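Local structure of probable transcriptional regulator (Rhodococcus jostii, 3HIM) at the interface of chains A and B. The protein probably binds regulatory DNA through an N-terminal helix-turn-helix as a TetR-family transcriptional regulator, pairing with a second copy through its C-terminal domain. Coordinates in Å, arbitrary orientation; residue numbers count along the deposited sequence, not the author numbering. Chains: chain A/B, Probable transcriptional regulator.

Contact 1: the interface of chains A and B. Residues chain A 156-157, 159-160; chain B 181, 190, 193.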
ATOM      1  N   PHE A 156      11.565   7.463  18.564  1.00 17.08           N
ATOM      2  CA  PHE A 156      10.932   8.782  18.579  1.00 17.35           C
ATOM      3  C   PHE A 156       9.455   8.581  18.974  1.00 16.80           C
ATOM      4  O   PHE A 156       8.921   9.266  19.837  1.00 16.83           O
ATOM      5  CB  PHE A 156      10.952   9.425  17.177  1.00 17.65           C
ATOM      6  CG  PHE A 156      12.194  10.238  16.850  1.00 19.96           C
ATOM      7  CD1 PHE A 156      12.399  11.503  17.411  1.00 22.16           C
ATOM      8  CD2 PHE A 156      13.113   9.778  15.893  1.00 20.96           C
ATOM      9  CE1 PHE A 156      13.550  12.281  17.072  1.00 22.70           C
ATOM     10  CE2 PHE A 156      14.251  10.535  15.547  1.00 22.67           C
ATOM     11  CZ  PHE A 156      14.473  11.791  16.143  1.00 22.34           C
ATOM     12  N   ASP A 157       8.788   7.649  18.313  1.00 16.55           N
ATOM     13  CA  ASP A 157       7.342   7.531  18.443  1.00 16.27           C
ATOM     14  C   ASP A 157       6.994   6.087  18.185  1.00 16.14           C
ATOM     15  O   ASP A 157       7.091   5.605  17.053  1.00 15.50           O
ATOM     16  CB  ASP A 157       6.641   8.451  17.437  1.00 15.80           C
ATOM     17  CG  ASP A 157       5.126   8.446  17.585  1.00 17.26           C
ATOM     18  OD1 ASP A 157       4.514   7.357  17.616  1.00 17.69           O
ATOM     19  OD2 ASP A 157       4.533   9.550  17.659  1.00 20.48           O
ATOM     20  N   GLU A 159       4.104   4.257  18.350  1.00 16.36           N
ATOM     21  CA  GLU A 159       2.977   3.979  17.443  1.00 16.05           C
ATOM     22  C   GLU A 159       3.370   4.223  15.978  1.00 15.22           C
ATOM     23  O   GLU A 159       2.996   3.450  15.089  1.00 14.89           O
ATOM     24  CB  GLU A 159       1.725   4.786  17.826  1.00 16.32           C
ATOM     25  CG  GLU A 159       0.623   4.751  16.761  1.00 18.53           C
ATOM     26  CD  GLU A 159      -0.755   5.247  17.237  1.00 24.44           C
ATOM     27  OE1 GLU A 159      -0.864   5.899  18.304  1.00 24.32           O
ATOM     28  OE2 GLU A 159      -1.752   4.990  16.514  1.00 26.49           O
ATOM     29  N   ALA A 160       4.138   5.288  15.733  1.00 14.58           N
ATOM     30  CA  ALA A 160       4.510   5.641  14.374  1.00 13.70           C
ATOM     31  C   ALA A 160       5.401   4.561  13.741  1.00 13.55           C
ATOM     32  O   ALA A 160       5.210   4.197  12.565  1.00 13.17           O
ATOM     33  CB  ALA A 160       5.194   6.982  14.342  1.00 13.28           C
TER
ATOM     34  N   TYR B 181      -4.127   9.186  12.436  1.00 19.10           N
ATOM     35  CA  TYR B 181      -3.591  10.080  11.450  1.00 18.75           C
ATOM     36  C   TYR B 181      -4.629  10.484  10.434  1.00 18.38           C
ATOM     37  O   TYR B 181      -4.947   9.732   9.500  1.00 18.32           O
ATOM     38  CB  TYR B 181      -2.358   9.468  10.787  1.00 18.84           C
ATOM     39  CG  TYR B 181      -1.289   9.070  11.768  1.00 19.03           C
ATOM     40  CD1 TYR B 181      -0.511  10.038  12.422  1.00 19.22           C
ATOM     41  CD2 TYR B 181      -1.043   7.718  12.041  1.00 20.03           C
ATOM     42  CE1 TYR B 181       0.491   9.671  13.324  1.00 18.51           C
ATOM     43  CE2 TYR B 181      -0.043   7.336  12.931  1.00 18.74           C
ATOM     44  CZ  TYR B 181       0.720   8.306  13.564  1.00 18.99           C
ATOM     45  OH  TYR B 181       1.688   7.908  14.449  1.00 18.11           O
ATOM     46  N   ARG B 190       6.010  12.285  11.206  1.00 14.05           N
ATOM     47  CA  ARG B 190       6.391  10.971  11.736  1.00 14.11           C
ATOM     48  C   ARG B 190       7.264  10.165  10.770  1.00 13.75           C
ATOM     49  O   ARG B 190       8.253   9.530  11.179  1.00 14.21           O
ATOM     50  CB  ARG B 190       5.144  10.180  12.095  1.00 14.11           C
ATOM     51  CG  ARG B 190       4.943   9.980  13.566  1.00 17.07           C
ATOM     52  CD  ARG B 190       4.555  11.221  14.304  1.00 16.96           C
ATOM     53  NE  ARG B 190       5.681  12.133  14.559  1.00 16.65           N
ATOM     54  CZ  ARG B 190       5.498  13.418  14.833  1.00 15.59           C
ATOM     55  NH1 ARG B 190       4.257  13.885  14.906  1.00 15.76           N
ATOM     56  NH2 ARG B 190       6.524  14.229  15.030  1.00 14.80           N
ATOM     57  N   GLU B 193      10.864  11.510  10.449  1.00 13.63           N
ATOM     58  CA  GLU B 193      11.731  11.021  11.538  1.00 13.76           C
ATOM     59  C   GLU B 193      12.249   9.613  11.252  1.00 13.52           C
ATOM     60  O   GLU B 193      13.428   9.296  11.504  1.00 13.34           O
ATOM     61  CB  GLU B 193      10.980  11.027  12.864  1.00 13.44           C
ATOM     62  CG  GLU B 193      10.716  12.434  13.375  1.00 14.70           C
ATOM     63  CD  GLU B 193       9.533  12.491  14.321  1.00 16.42           C
ATOM     64  OE1 GLU B 193       8.943  11.419  14.625  1.00 15.30           O
ATOM     65  OE2 GLU B 193       9.191  13.613  14.741  1.00 15.33           O
TER
HETATM   66  O   HOH W   1       2.070   9.675  16.691  1.00 14.70           O

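Contact 2: the interface of chains A and B. Residues chain A 159, 163; chain B 180-181.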
ATOM      1  N   GLU A 159       4.104   4.257  18.350  1.00 16.36           N
ATOM      2  CA  GLU A 159       2.977   3.979  17.443  1.00 16.05           C
ATOM      3  C   GLU A 159       3.370   4.223  15.978  1.00 15.22           C
ATOM      4  O   GLU A 159       2.996   3.450  15.089  1.00 14.89           O
ATOM      5  CB  GLU A 159       1.725   4.786  17.826  1.00 16.32           C
ATOM      6  CG  GLU A 159       0.623   4.751  16.761  1.00 18.53           C
ATOM      7  CD  GLU A 159      -0.755   5.247  17.237  1.00 24.44           C
ATOM      8  OE1 GLU A 159      -0.864   5.899  18.304  1.00 24.32           O
ATOM      9  OE2 GLU A 159      -1.752   4.990  16.514  1.00 26.49           O
ATOM     10  N   LEU A 163       3.335   1.307  13.129  1.00 12.55           N
ATOM     11  CA  LEU A 163       2.569   1.589  11.928  1.00 13.06           C
ATOM     12  C   LEU A 163       3.433   1.435  10.669  1.00 12.54           C
ATOM     13  O   LEU A 163       3.053   0.743   9.719  1.00 12.93           O
ATOM     14  CB  LEU A 163       1.978   2.995  11.983  1.00 12.43           C
ATOM     15  CG  LEU A 163       1.597   3.523  10.589  1.00 15.66           C
ATOM     16  CD1 LEU A 163       0.343   2.792  10.026  1.00 16.72           C
ATOM     17  CD2 LEU A 163       1.374   5.005  10.638  1.00 16.79           C
TER
ATOM     18  N   THR B 180      -5.747   7.841  14.358  1.00 21.17           N
ATOM     19  CA  THR B 180      -4.535   8.568  14.747  1.00 20.41           C
ATOM     20  C   THR B 180      -4.106   9.581  13.697  1.00 19.78           C
ATOM     21  O   THR B 180      -3.760  10.718  14.017  1.00 19.64           O
ATOM     22  CB  THR B 180      -3.365   7.640  15.037  1.00 20.41           C
ATOM     23  OG1 THR B 180      -3.808   6.596  15.907  1.00 21.06           O
ATOM     24  CG2 THR B 180      -2.219   8.435  15.717  1.00 19.76           C
ATOM     25  N   TYR B 181      -4.127   9.186  12.436  1.00 19.10           N
ATOM     26  CA  TYR B 181      -3.591  10.080  11.450  1.00 18.75           C
ATOM     27  C   TYR B 181      -4.629  10.484  10.434  1.00 18.38           C
ATOM     28  O   TYR B 181      -4.947   9.732   9.500  1.00 18.32           O
ATOM     29  CB  TYR B 181      -2.358   9.468  10.787  1.00 18.84           C
ATOM     30  CG  TYR B 181      -1.289   9.070  11.768  1.00 19.03           C
ATOM     31  CD1 TYR B 181      -0.511  10.038  12.422  1.00 19.22           C
ATOM     32  CD2 TYR B 181      -1.043   7.718  12.041  1.00 20.03           C
ATOM     33  CE1 TYR B 181       0.491   9.671  13.324  1.00 18.51           C
ATOM     34  CE2 TYR B 181      -0.043   7.336  12.931  1.00 18.74           C
ATOM     35  CZ  TYR B 181       0.720   8.306  13.564  1.00 18.99           C
ATOM     36  OH  TYR B 181       1.688   7.908  14.449  1.00 18.11           O
TER

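Contact 1: the interface of chains A and B
The ring of A:Phe156 lies against the side chain of B:Glu193, the stacked part of this subunit interface between the C-terminal domains of two TetR-family chains. CG of B:Glu193 sits 4.3 Å above the plane of the A:Phe156 ring, over its centre, and the carboxylate beyond it is turned only 20° from the ring. CD2 of the ring also reaches CB of B:Glu193 at 3.9 Å. On A:Phe156, CG stands beside the backbone N (chi1 -88°), which carries the ring over the flank of helix 184-198.

Apolar packing continues where helix 158-175 begins: the methyl group of A:Ala160 rests on the aliphatic stem of B:Arg190, although the modelled approach to CG is too short to be trusted. The polar phenol oxygen OH of B:Tyr181 makes a van der Waals contact with the same alanine, 3.6 Å from its CA.

Charged groups are arranged mainly within each chain. B:Arg190 folds back at chi2 and chi3, and its NH2 forms a nearly straight salt bridge of 2.8 Å to OE2 of B:Glu193; the acceptor lies almost in the guanidinium plane. This pairing probably helps hold the carboxylate against the face of the phenylalanine ring. A:Asp157 has its carboxylate nearly parallel to that guanidinium, 13° apart, but its OD2 meets the arginine stem at CD rather than pairing with a charged nitrogen; the nearby positive charge would probably still favour the charged form of the aspartate. OD1 caps the start of helix 158-175, accepting the backbone N of A:Ala160 at 2.8 Å from above the carboxylate plane.

Water supplies a polar link between the subunits. A:Glu159 merely slides past B:Tyr181 nearby, whereas water 1 lies 2.6 Å from OD2 of A:Asp157 and 2.9 Å from the phenol OH of B:Tyr181.

Contact 2: the interface of chains A and B
A:Glu159 reaches from the first turn of helix 158-175 to B:Thr180 in the loop ahead of helix 184-198 of the partner. The two side chains come from opposite directions, and the threonine hydroxyl OG1 donates a hydrogen bond of 2.7 Å to OE2 of the glutamate. It arrives on the syn side of that oxygen, 31° out of the carboxylate plane. The glutamate can span the gap because CG points away from the backbone N (chi1 168°) and the chain stays extended beyond it, bringing the carboxylate to the loop.

This is the tightly packed part of the contact. Besides the bond, OE2 of A:Glu159 lies 3.4 Å from CB of B:Thr180, and the carboxyl carbon CD is 3.8 Å from the methyl CG2, so the acid end is pressed along the threonine side chain. An alanine in place of A:Glu159 would probably leave the B:Thr180 hydroxyl without its acceptor across the interface and open a gap beside the threonine methyl.

The looser part begins at the other carboxylate oxygen: OE1 stays farther off, 3.9 Å from the threonine OG1. A:Leu163, one helical turn beyond the glutamate, hides less surface and brings its CD2 branch to the edge of the B:Tyr181 ring, 3.6 Å from CE2, the leucine and tyrosine side chains running past each other in opposite directions. One face of that ring is covered from within its own chain by CG2 of B:Thr180, 3.6 Å above the plane and over the ring centre. B:Thr180 thus serves both parts, its hydroxyl meeting the acid and its methyl packing on the tyrosine.

Together the polar bond and the leucine contact fasten the loop of one subunit to a helix of the other, which probably helps hold the regulator as a dimer.

Contact 1 and contact 2 are neighbouring parts of one interface, the centres of their C-alpha atoms about 7 Å apart, and they share A:Glu159 and B:Tyr181. Helix 158-175 of chain A runs through both; chain B answers with helix 184-198 in contact 1 and with the loop before it in both. The interface is two-fold symmetric, so each patch recurs with the chains exchanged. TetR-family regulators usually act as dimers paired through such C-terminal helices, so this repeated contact probably helps set the relative placement of the two DNA-binding domains, although the structure contains no DNA.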